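Local coordinates for Ent-copalyl diphosphate synthase (Streptomyces platensis, PDB 5BP8), which is a mostly helical protein of the class II terpene cyclase type, probably built from alpha/alpha-barrel domains, at residues 30-35 and 75-80. Sequence-based numbering, arbitrary orientation.
Sequences SVYDTA and TLSAVE
Over one face of the Tyr-32 ring sits OG of Ser-77, while CB of the same serine approaches nearer the rim, 3.5 Å from CD1 of Tyr-32. In the plane of the ring, at its edge, lies OD1 of the neighbouring Asp-33. With CG anti to the backbone N (chi1 177°), the ring swings to the flank of helix 31-40 where Ser-77 can rest on it; beyond the contact its OH hydrogen-bonds to Glu-194. The serine OG, also anti to its own N, donates a 2.9 Å hydrogen bond to Tyr-32 O, reaching a lone pair in the carbonyl plane at a C=O...donor angle of 131°. Arg-36 NE is a second partner of this hydroxyl, which thus ties a main-chain carbonyl to a charged side chain in a buried interface. Beside the hydroxyl, Ala-35 CB lies 3.3 Å from Ser-77 OG and 3.7 Å from Ala-78 N, its small methyl lying against the backbone of the other helix. Val-31 adds a looser apolar touch, CG1 to Ala-78 CB at 4.3 Å. With small Ala-35, Ser-77 and Ala-78 at the interface, the axes of segments 31-35 and 75-80 come within 8.2 Å at 23°. Leu-54 of helix 47-57 touches both Val-31 and Ala-35, and Val-130 of helix 127-144 meets Tyr-32. Two helices pointing the same way, joined through a connection that includes the intervening helix 47-57, are consistent with neighbouring same-layer helices in an alpha/alpha barrel, the fold of class II terpene cyclase domains.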
ATOM      1  N   SER A  30     -10.747  -1.432   0.251  1.00 17.35           N
ATOM      2  CA  SER A  30     -10.603  -2.476  -0.731  1.00 17.22           C
ATOM      3  C   SER A  30     -11.293  -3.737  -0.264  1.00 16.19           C
ATOM      4  O   SER A  30     -11.844  -3.812   0.846  1.00 17.28           O
ATOM      5  CB  SER A  30      -9.124  -2.751  -1.079  1.00 17.11           C
ATOM      6  OG  SER A  30      -8.421  -3.233   0.048  1.00 19.44           O
ATOM      7  N   VAL A  31     -11.290  -4.730  -1.143  1.00 15.46           N
ATOM      8  CA  VAL A  31     -12.036  -5.958  -0.890  1.00 14.96           C
ATOM      9  C   VAL A  31     -11.460  -6.757   0.275  1.00 14.73           C
ATOM     10  O   VAL A  31     -12.206  -7.265   1.102  1.00 14.03           O
ATOM     11  CB  VAL A  31     -12.050  -6.815  -2.172  1.00 15.00           C
ATOM     12  CG1 VAL A  31     -12.546  -8.223  -1.900  1.00 15.86           C
ATOM     13  CG2 VAL A  31     -12.892  -6.124  -3.249  1.00 16.21           C
ATOM     14  N   TYR A  32     -10.140  -6.879   0.361  1.00 14.11           N
ATOM     15  CA  TYR A  32      -9.574  -7.852   1.332  1.00 14.99           C
ATOM     16  C   TYR A  32     -10.078  -7.665   2.770  1.00 15.01           C
ATOM     17  O   TYR A  32     -10.647  -8.599   3.356  1.00 14.98           O
ATOM     18  CB  TYR A  32      -8.022  -7.872   1.324  1.00 14.79           C
ATOM     19  CG  TYR A  32      -7.512  -8.814   2.378  1.00 14.54           C
ATOM     20  CD1 TYR A  32      -7.382 -10.171   2.120  1.00 14.54           C
ATOM     21  CD2 TYR A  32      -7.244  -8.376   3.668  1.00 15.08           C
ATOM     22  CE1 TYR A  32      -6.982 -11.049   3.091  1.00 14.60           C
ATOM     23  CE2 TYR A  32      -6.844  -9.266   4.665  1.00 14.77           C
ATOM     24  CZ  TYR A  32      -6.716 -10.613   4.367  1.00 14.99           C
ATOM     25  OH  TYR A  32      -6.305 -11.536   5.326  1.00 14.82           O
ATOM     26  N   ASP A  33      -9.898  -6.466   3.356  1.00 15.44           N
ATOM     27  CA  ASP A  33     -10.273  -6.293   4.758  1.00 16.25           C
ATOM     28  C   ASP A  33     -11.785  -6.178   4.897  1.00 15.47           C
ATOM     29  O   ASP A  33     -12.338  -6.517   5.934  1.00 16.40           O
ATOM     30  CB  ASP A  33      -9.625  -5.071   5.445  1.00 17.20           C
ATOM     31  CG  ASP A  33      -8.369  -5.426   6.243  1.00 18.29           C
ATOM     32  OD1 ASP A  33      -7.485  -6.130   5.715  1.00 21.09           O
ATOM     33  OD2 ASP A  33      -8.221  -4.950   7.380  1.00 18.76           O
ATOM     34  N   THR A  34     -12.458  -5.653   3.893  1.00 14.84           N
ATOM     35  CA  THR A  34     -13.902  -5.574   3.962  1.00 15.55           C
ATOM     36  C   THR A  34     -14.480  -6.982   4.147  1.00 15.60           C
ATOM     37  O   THR A  34     -15.379  -7.212   5.014  1.00 16.29           O
ATOM     38  CB  THR A  34     -14.461  -4.883   2.687  1.00 15.78           C
ATOM     39  OG1 THR A  34     -13.965  -3.543   2.608  1.00 15.98           O
ATOM     40  CG2 THR A  34     -15.949  -4.857   2.715  1.00 15.83           C
ATOM     41  N   ALA A  35     -13.968  -7.928   3.357  1.00 15.54           N
ATOM     42  CA  ALA A  35     -14.345  -9.328   3.501  1.00 15.77           C
ATOM     43  C   ALA A  35     -13.907  -9.918   4.862  1.00 15.98           C
ATOM     44  O   ALA A  35     -14.682 -10.649   5.513  1.00 15.20           O
ATOM     45  CB  ALA A  35     -13.785 -10.149   2.357  1.00 15.87           C
ATOM     46  N   THR A  75      -9.991 -12.566  -3.759  1.00 14.82           N
ATOM     47  CA  THR A  75     -11.028 -13.563  -4.086  1.00 14.98           C
ATOM     48  C   THR A  75     -11.106 -14.591  -2.972  1.00 14.94           C
ATOM     49  O   THR A  75     -12.213 -14.952  -2.473  1.00 14.68           O
ATOM     50  CB  THR A  75     -10.799 -14.210  -5.469  1.00 15.21           C
ATOM     51  OG1 THR A  75     -10.773 -13.198  -6.475  1.00 14.56           O
ATOM     52  CG2 THR A  75     -11.925 -15.207  -5.779  1.00 16.00           C
ATOM     53  N   LEU A  76      -9.948 -15.043  -2.516  1.00 15.31           N
ATOM     54  CA  LEU A  76      -9.912 -15.912  -1.323  1.00 15.70           C
ATOM     55  C   LEU A  76     -10.644 -15.284  -0.132  1.00 14.80           C
ATOM     56  O   LEU A  76     -11.467 -15.949   0.510  1.00 13.76           O
ATOM     57  CB  LEU A  76      -8.486 -16.288  -0.931  1.00 16.04           C
ATOM     58  CG  LEU A  76      -7.770 -17.295  -1.856  1.00 16.92           C
ATOM     59  CD1 LEU A  76      -6.303 -17.295  -1.466  1.00 17.20           C
ATOM     60  CD2 LEU A  76      -8.410 -18.676  -1.773  1.00 17.49           C
ATOM     61  N   SER A  77     -10.353 -14.001   0.151  1.00 14.72           N
ATOM     62  CA  SER A  77     -10.973 -13.335   1.286  1.00 15.19           C
ATOM     63  C   SER A  77     -12.493 -13.226   1.125  1.00 14.25           C
ATOM     64  O   SER A  77     -13.238 -13.509   2.048  1.00 15.39           O
ATOM     65  CB  SER A  77     -10.380 -11.945   1.480  1.00 15.17           C
ATOM     66  OG  SER A  77     -10.793 -11.404   2.722  1.00 15.02           O
ATOM     67  N   ALA A  78     -12.935 -12.817  -0.063  1.00 15.07           N
ATOM     68  CA  ALA A  78     -14.368 -12.672  -0.343  1.00 15.04           C
ATOM     69  C   ALA A  78     -15.122 -13.993  -0.282  1.00 15.21           C
ATOM     70  O   ALA A  78     -16.204 -14.096   0.369  1.00 15.92           O
ATOM     71  CB  ALA A  78     -14.567 -12.012  -1.701  1.00 14.96           C
ATOM     72  N   VAL A  79     -14.565 -15.012  -0.926  1.00 15.04           N
ATOM     73  CA  VAL A  79     -15.196 -16.327  -0.921  1.00 16.74           C
ATOM     74  C   VAL A  79     -15.304 -16.897   0.499  1.00 17.21           C
ATOM     75  O   VAL A  79     -16.393 -17.385   0.929  1.00 18.05           O
ATOM     76  CB  VAL A  79     -14.477 -17.294  -1.886  1.00 16.76           C
ATOM     77  CG1 VAL A  79     -14.923 -18.738  -1.676  1.00 17.61           C
ATOM     78  CG2 VAL A  79     -14.680 -16.848  -3.326  1.00 16.76           C
ATOM     79  N   GLU A  80     -14.212 -16.802   1.258  1.00 17.25           N
ATOM     80  CA  GLU A  80     -14.249 -17.282   2.633  1.00 17.53           C
ATOM     81  C   GLU A  80     -15.318 -16.534   3.446  1.00 17.03           C
ATOM     82  O   GLU A  80     -16.093 -17.174   4.207  1.00 17.01           O
ATOM     83  CB  GLU A  80     -12.877 -17.170   3.298  1.00 17.92           C
ATOM     84  CG  GLU A  80     -12.751 -18.001   4.577  1.00 19.32           C
ATOM     85  CD  GLU A  80     -13.383 -17.367   5.794  1.00 19.60           C
ATOM     86  OE1 GLU A  80     -13.478 -16.106   5.871  1.00 19.86           O
ATOM     87  OE2 GLU A  80     -13.809 -18.138   6.698  1.00 21.46           O
TER